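Local coordinates for COG3291: FOG: PKD repeat (Clostridium thermocellum, PDB 1WMX), which binds carbohydrate, as the family 30 carbohydrate-binding module of a large modular protein that probably has cellulase activity, at residues Gln12-Asp16 against Ser17-Gly21; Val119-Val122 against Ile123-Val127. All coordinates share one frame; numbering follows the deposited sequence.

Contact 1. Residues Gln12-Asp16 against Ser17-Gly21. With SO4 (sulfate ion), chain C.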
ATOM      1  N   GLN B  12      11.825   4.279 -19.727  1.00 34.02           N
ATOM      2  CA  GLN B  12      12.581   3.095 -19.484  1.00 33.22           C
ATOM      3  C   GLN B  12      12.787   2.887 -17.974  1.00 32.75           C
ATOM      4  O   GLN B  12      13.227   3.797 -17.267  1.00 32.60           O
ATOM      5  CB  GLN B  12      13.823   3.310 -20.162  1.00 32.58           C
ATOM      6  CG  GLN B  12      14.675   2.111 -20.015  1.00 35.12           C
ATOM      7  CD  GLN B  12      14.445   1.093 -21.116  1.00 36.89           C
ATOM      8  OE1 GLN B  12      14.294   1.478 -22.280  1.00 39.17           O
ATOM      9  NE2 GLN B  12      14.420  -0.188 -20.801  1.00 36.08           N
ATOM     10  N   ILE B  13      12.423   1.708 -17.452  1.00 32.96           N
ATOM     11  CA  ILE B  13      12.538   1.441 -16.031  1.00 30.39           C
ATOM     12  C   ILE B  13      13.800   0.619 -15.750  1.00 31.50           C
ATOM     13  O   ILE B  13      14.504   0.856 -14.767  1.00 32.28           O
ATOM     14  CB  ILE B  13      11.273   0.722 -15.506  1.00 30.75           C
ATOM     15  CG1 ILE B  13      10.062   1.637 -15.697  1.00 30.76           C
ATOM     16  CG2 ILE B  13      11.433   0.383 -14.025  1.00 29.31           C
ATOM     17  CD1 ILE B  13       8.733   0.998 -15.342  1.00 31.23           C
ATOM     18  N   PHE B  14      14.082  -0.345 -16.622  1.00 30.79           N
ATOM     19  CA  PHE B  14      15.271  -1.174 -16.488  1.00 31.02           C
ATOM     20  C   PHE B  14      15.808  -1.502 -17.861  1.00 32.29           C
ATOM     21  O   PHE B  14      15.045  -1.827 -18.772  1.00 30.41           O
ATOM     22  CB  PHE B  14      14.987  -2.502 -15.792  1.00 28.45           C
ATOM     23  CG  PHE B  14      16.120  -3.490 -15.924  1.00 28.97           C
ATOM     24  CD1 PHE B  14      17.327  -3.279 -15.264  1.00 28.76           C
ATOM     25  CD2 PHE B  14      16.013  -4.588 -16.780  1.00 28.63           C
ATOM     26  CE1 PHE B  14      18.416  -4.142 -15.460  1.00 27.96           C
ATOM     27  CE2 PHE B  14      17.100  -5.455 -16.983  1.00 28.64           C
ATOM     28  CZ  PHE B  14      18.299  -5.229 -16.321  1.00 29.64           C
ATOM     29  N   LYS B  15      17.124  -1.440 -18.000  1.00 34.26           N
ATOM     30  CA  LYS B  15      17.752  -1.767 -19.263  1.00 36.45           C
ATOM     31  C   LYS B  15      18.962  -2.677 -19.056  1.00 37.15           C
ATOM     32  O   LYS B  15      18.968  -3.834 -19.494  1.00 38.95           O
ATOM     33  CB  LYS B  15      18.167  -0.494 -20.000  1.00 37.88           C
ATOM     34  CG  LYS B  15      18.855  -0.766 -21.321  1.00 41.22           C
ATOM     35  CD  LYS B  15      18.881   0.469 -22.203  1.00 46.22           C
ATOM     36  CE  LYS B  15      19.453   0.150 -23.587  1.00 48.40           C
ATOM     37  NZ  LYS B  15      19.350   1.319 -24.511  1.00 49.38           N
ATOM     38  N   ASP B  16      19.973  -2.173 -18.361  1.00 36.80           N
ATOM     39  CA  ASP B  16      21.171  -2.966 -18.154  1.00 38.97           C
ATOM     40  C   ASP B  16      21.872  -2.764 -16.813  1.00 38.62           C
ATOM     41  O   ASP B  16      22.844  -3.459 -16.520  1.00 40.21           O
ATOM     42  CB  ASP B  16      22.161  -2.660 -19.275  1.00 39.70           C
ATOM     43  CG  ASP B  16      22.548  -1.193 -19.316  1.00 42.57           C
ATOM     44  OD1 ASP B  16      23.368  -0.816 -20.180  1.00 44.14           O
ATOM     45  OD2 ASP B  16      22.030  -0.410 -18.484  1.00 43.79           O
ATOM     46  N   SER B  17      21.383  -1.837 -15.991  1.00 35.56           N
ATOM     47  CA  SER B  17      22.046  -1.567 -14.727  1.00 33.38           C
ATOM     48  C   SER B  17      21.141  -1.475 -13.499  1.00 31.54           C
ATOM     49  O   SER B  17      19.926  -1.302 -13.622  1.00 31.05           O
ATOM     50  CB  SER B  17      22.872  -0.287 -14.873  1.00 33.45           C
ATOM     51  OG  SER B  17      22.077   0.741 -15.424  1.00 35.27           O
ATOM     52  N   PRO B  18      21.739  -1.580 -12.289  1.00 29.17           N
ATOM     53  CA  PRO B  18      21.008  -1.514 -11.023  1.00 26.77           C
ATOM     54  C   PRO B  18      20.034  -0.359 -10.996  1.00 26.45           C
ATOM     55  O   PRO B  18      20.377   0.760 -11.367  1.00 27.92           O
ATOM     56  CB  PRO B  18      22.128  -1.391  -9.990  1.00 27.28           C
ATOM     57  CG  PRO B  18      23.177  -2.264 -10.583  1.00 26.53           C
ATOM     58  CD  PRO B  18      23.180  -1.777 -12.024  1.00 27.48           C
ATOM     59  N   VAL B  19      18.808  -0.639 -10.570  1.00 24.90           N
ATOM     60  CA  VAL B  19      17.785   0.391 -10.531  1.00 23.42           C
ATOM     61  C   VAL B  19      17.589   0.941  -9.124  1.00 24.36           C
ATOM     62  O   VAL B  19      17.499   0.182  -8.168  1.00 24.77           O
ATOM     63  CB  VAL B  19      16.432  -0.147 -11.052  1.00 24.58           C
ATOM     64  CG1 VAL B  19      15.406   0.996 -11.104  1.00 20.70           C
ATOM     65  CG2 VAL B  19      16.627  -0.758 -12.436  1.00 20.65           C
ATOM     66  N   VAL B  20      17.535   2.266  -9.014  1.00 22.85           N
ATOM     67  CA  VAL B  20      17.330   2.938  -7.738  1.00 21.19           C
ATOM     68  C   VAL B  20      15.917   2.644  -7.221  1.00 22.43           C
ATOM     69  O   VAL B  20      14.942   2.761  -7.956  1.00 20.67           O
ATOM     70  CB  VAL B  20      17.535   4.473  -7.888  1.00 21.96           C
ATOM     71  CG1 VAL B  20      16.980   5.217  -6.669  1.00 20.58           C
ATOM     72  CG2 VAL B  20      19.026   4.780  -8.040  1.00 18.97           C
ATOM     73  N   GLY B  21      15.820   2.251  -5.954  1.00 23.43           N
ATOM     74  CA  GLY B  21      14.530   1.940  -5.354  1.00 23.49           C
ATOM     75  C   GLY B  21      14.733   1.191  -4.049  1.00 25.11           C
ATOM     76  O   GLY B  21      15.770   1.340  -3.402  1.00 24.39           O
TER
HETATM   77  S   SO4 C 300      13.770   7.578 -19.120  1.00 45.46           S
HETATM   78  O1  SO4 C 300      13.419   6.907 -17.853  1.00 45.39           O
HETATM   79  O2  SO4 C 300      13.556   6.645 -20.243  1.00 45.10           O
HETATM   80  O3  SO4 C 300      15.184   7.995 -19.092  1.00 46.22           O
HETATM   81  O4  SO4 C 300      12.912   8.766 -19.291  1.00 48.24           O
HETATM   82  O   HOH W   1      18.678  -0.612 -15.825  1.00 34.63           O
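Val19 lays its CG2 methyl against the edge of the Phe14 ring, with CG2 3.9 Å from CD1, where the chain of this beta-sandwich passes from strand 11-14 of one sheet to strand 21-25 of the other. Branching at CB lets valine present two methyls to the bend: CG2 lies 3.5 Å from Ile13 O, and CG1 approaches the same oxygen. Leu68 packs against Val19 and Ile13, continuing the apolar patch. The first torsion of Phe14 (chi1 167°) sets CG anti to its nitrogen and swings the ring toward Ser17, whose O sits in the ring plane at the edge, 3.7 Å from CD1. The slightly positive ring hydrogens favour a carbonyl oxygen there. A water inside the bend accepts from Lys15 N and Ser17 N, tying together two amides. Ser17 OG donates a weak bond to the neighbouring Asp16 OD2. Gln12 bends at chi2 and reaches forward along the chain, NE2 giving a 2.7 Å bond to Phe14 O from above the carbonyl plane; Asp174 is a second partner of NE2. A sulfate ion, probably from the crystallisation liquor and also held by Arg71, receives a nearly straight bond (171°) from Gln12 N to its O2.

Contact 2. Residues Val119-Val122 against Ile123-Val127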
ATOM      1  N   VAL B 119      -1.803   0.758  -7.535  1.00 36.16           N
ATOM      2  CA  VAL B 119      -2.767   0.109  -8.447  1.00 36.97           C
ATOM      3  C   VAL B 119      -2.081  -1.181  -8.824  1.00 37.47           C
ATOM      4  O   VAL B 119      -0.923  -1.173  -9.251  1.00 37.77           O
ATOM      5  CB  VAL B 119      -3.073   0.964  -9.685  1.00 37.04           C
ATOM      6  CG1 VAL B 119      -3.874   2.215  -9.322  1.00 36.86           C
ATOM      7  CG2 VAL B 119      -1.799   1.409 -10.409  1.00 37.43           C
ATOM      8  N   THR B 120      -2.779  -2.294  -8.667  1.00 37.50           N
ATOM      9  CA  THR B 120      -2.145  -3.594  -8.932  1.00 37.53           C
ATOM     10  C   THR B 120      -3.011  -4.613  -9.671  1.00 38.64           C
ATOM     11  O   THR B 120      -4.213  -4.447  -9.849  1.00 40.29           O
ATOM     12  CB  THR B 120      -1.773  -4.229  -7.607  1.00 37.06           C
ATOM     13  OG1 THR B 120      -2.956  -4.469  -6.847  1.00 39.26           O
ATOM     14  CG2 THR B 120      -0.853  -3.332  -6.788  1.00 36.16           C
ATOM     15  N   THR B 121      -2.329  -5.664 -10.078  1.00 39.35           N
ATOM     16  CA  THR B 121      -2.918  -6.810 -10.780  1.00 39.80           C
ATOM     17  C   THR B 121      -1.908  -7.944 -10.686  1.00 40.14           C
ATOM     18  O   THR B 121      -0.764  -7.739 -10.275  1.00 41.54           O
ATOM     19  CB  THR B 121      -3.206  -6.464 -12.251  1.00 39.50           C
ATOM     20  OG1 THR B 121      -3.740  -7.608 -12.919  1.00 41.97           O
ATOM     21  CG2 THR B 121      -1.955  -6.020 -13.003  1.00 39.92           C
ATOM     22  N   VAL B 122      -2.318  -9.140 -11.047  1.00 39.85           N
ATOM     23  CA  VAL B 122      -1.394 -10.283 -11.011  1.00 39.07           C
ATOM     24  C   VAL B 122      -0.844 -10.466 -12.412  1.00 40.21           C
ATOM     25  O   VAL B 122      -1.563 -10.333 -13.406  1.00 39.66           O
ATOM     26  CB  VAL B 122      -2.103 -11.540 -10.536  1.00 39.35           C
ATOM     27  CG1 VAL B 122      -2.631 -11.366  -9.112  1.00 40.29           C
ATOM     28  CG2 VAL B 122      -3.280 -11.912 -11.437  1.00 39.73           C
ATOM     29  N   ILE B 123       0.430 -10.766 -12.491  1.00 40.87           N
ATOM     30  CA  ILE B 123       1.081 -10.912 -13.787  1.00 42.14           C
ATOM     31  C   ILE B 123       0.487 -12.082 -14.606  1.00 42.66           C
ATOM     32  O   ILE B 123       0.505 -12.058 -15.845  1.00 42.84           O
ATOM     33  CB  ILE B 123       2.576 -11.122 -13.611  1.00 41.44           C
ATOM     34  CG1 ILE B 123       3.284 -11.074 -14.968  1.00 42.37           C
ATOM     35  CG2 ILE B 123       2.890 -12.454 -12.934  1.00 42.25           C
ATOM     36  CD1 ILE B 123       4.792 -10.945 -14.868  1.00 43.52           C
ATOM     37  N   SER B 124      -0.041 -13.081 -13.914  1.00 42.58           N
ATOM     38  CA  SER B 124      -0.628 -14.260 -14.576  1.00 43.09           C
ATOM     39  C   SER B 124      -1.787 -13.863 -15.510  1.00 43.39           C
ATOM     40  O   SER B 124      -2.115 -14.591 -16.451  1.00 44.20           O
ATOM     41  CB  SER B 124      -1.146 -15.262 -13.534  1.00 42.26           C
ATOM     42  OG  SER B 124      -2.031 -14.634 -12.623  1.00 43.60           O
ATOM     43  N   ASN B 125      -2.382 -12.713 -15.237  1.00 43.26           N
ATOM     44  CA  ASN B 125      -3.503 -12.197 -16.036  1.00 43.44           C
ATOM     45  C   ASN B 125      -3.049 -11.699 -17.398  1.00 43.36           C
ATOM     46  O   ASN B 125      -3.870 -11.374 -18.259  1.00 43.32           O
ATOM     47  CB  ASN B 125      -4.178 -11.019 -15.331  1.00 45.06           C
ATOM     48  CG  ASN B 125      -5.054 -11.471 -14.191  1.00 46.78           C
ATOM     49  OD1 ASN B 125      -5.601 -10.633 -13.466  1.00 47.62           O
ATOM     50  ND2 ASN B 125      -5.210 -12.764 -13.999  1.00 47.96           N
ATOM     51  N   TYR B 126      -1.748 -11.637 -17.605  1.00 43.18           N
ATOM     52  CA  TYR B 126      -1.243 -11.131 -18.879  1.00 42.97           C
ATOM     53  C   TYR B 126      -0.196 -12.046 -19.510  1.00 44.06           C
ATOM     54  O   TYR B 126       0.246 -11.817 -20.639  1.00 45.53           O
ATOM     55  CB  TYR B 126      -0.653  -9.742 -18.660  1.00 41.75           C
ATOM     56  CG  TYR B 126      -1.739  -8.738 -18.283  1.00 41.62           C
ATOM     57  CD1 TYR B 126      -2.550  -8.180 -19.274  1.00 39.88           C
ATOM     58  CD2 TYR B 126      -1.933  -8.379 -16.949  1.00 40.81           C
ATOM     59  CE1 TYR B 126      -3.554  -7.271 -18.933  1.00 40.35           C
ATOM     60  CE2 TYR B 126      -2.939  -7.471 -16.606  1.00 41.89           C
ATOM     61  CZ  TYR B 126      -3.750  -6.915 -17.599  1.00 41.84           C
ATOM     62  OH  TYR B 126      -4.733  -6.028 -17.270  1.00 41.58           O
ATOM     63  N   VAL B 127       0.187 -13.076 -18.790  1.00 44.33           N
ATOM     64  CA  VAL B 127       1.170 -14.030 -19.299  1.00 44.10           C
ATOM     65  C   VAL B 127       1.190 -15.276 -18.427  1.00 45.14           C
ATOM     66  O   VAL B 127       0.715 -15.264 -17.292  1.00 45.24           O
ATOM     67  CB  VAL B 127       2.575 -13.409 -19.288  1.00 44.35           C
ATOM     68  CG1 VAL B 127       3.070 -13.150 -17.862  1.00 43.87           C
ATOM     69  CG2 VAL B 127       3.602 -14.313 -19.978  1.00 43.86           C
TER
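Val122 carries most of this contact, the last residue of edge strand 118-122 before the chain coils into a short 3-10 turn at 123-125. Its CG2 methyl sits over the flat face of the Asn125 amide, 3.3 Å from Asn125 CG and about as far from OD1 and ND2, so that the whole amide lies under one methyl. On another side the same CG2 is 3.2 Å from Ser124 OG, which makes the packing round this methyl tight. At chi1 -62° Val122 holds CG2 between the backbone nitrogen and carbonyl carbon, facing the turn. Beneath the side chains, Asn125 N donates to Val122 O at 3.1 Å, the three-residue spacing that defines a 3-10 turn; the bond from Tyr126 N to Ile123 O repeats it one residue on.

Thr121 meets the far end of the turn. It extends OG1 opposite its backbone nitrogen (chi1 178°), which brings the hydroxyl to the edge of the Tyr126 ring, 3.8 Å from CE2, and the methyl CG2 is close to the same ring carbon. The two side chains cross at about a right angle, and the phenol end is held separately, by a hydrogen bond between Tyr126 OH and Asp142.

Ile123 starts its side chain away from the strand, and this buried apolar group packs on Asp99 and Phe100. Backbone hydrogen bonds of Thr121 with Ile102 and of Ile123 with Phe100 join the strand end to strand 101-106 and the residue before it, while Leu143 of helix 140-143 packs on Thr121 and strand 134-139 receives Tyr126 on Ile138 and Pro139.

Overall arrangement
From the N terminus, contact 1 comes first: residues 12-21 leave strand 11-14, which pairs with strand 168-178, and bend across to strand 21-25, which lies beside strand 64-69 in the other sheet. Contact 2 follows much later, where strand 118-122, at the opposite outer border of that five-stranded sheet, ends in a turn and the chain heads back to strand 134-139 of the seven-stranded sheet. Both are thus local bends between the two sheets of the sandwich, made in opposite directions. They neither nest nor cross. Their centres are 21 Å apart, on opposite sides of the middle of the chain, and they do not touch.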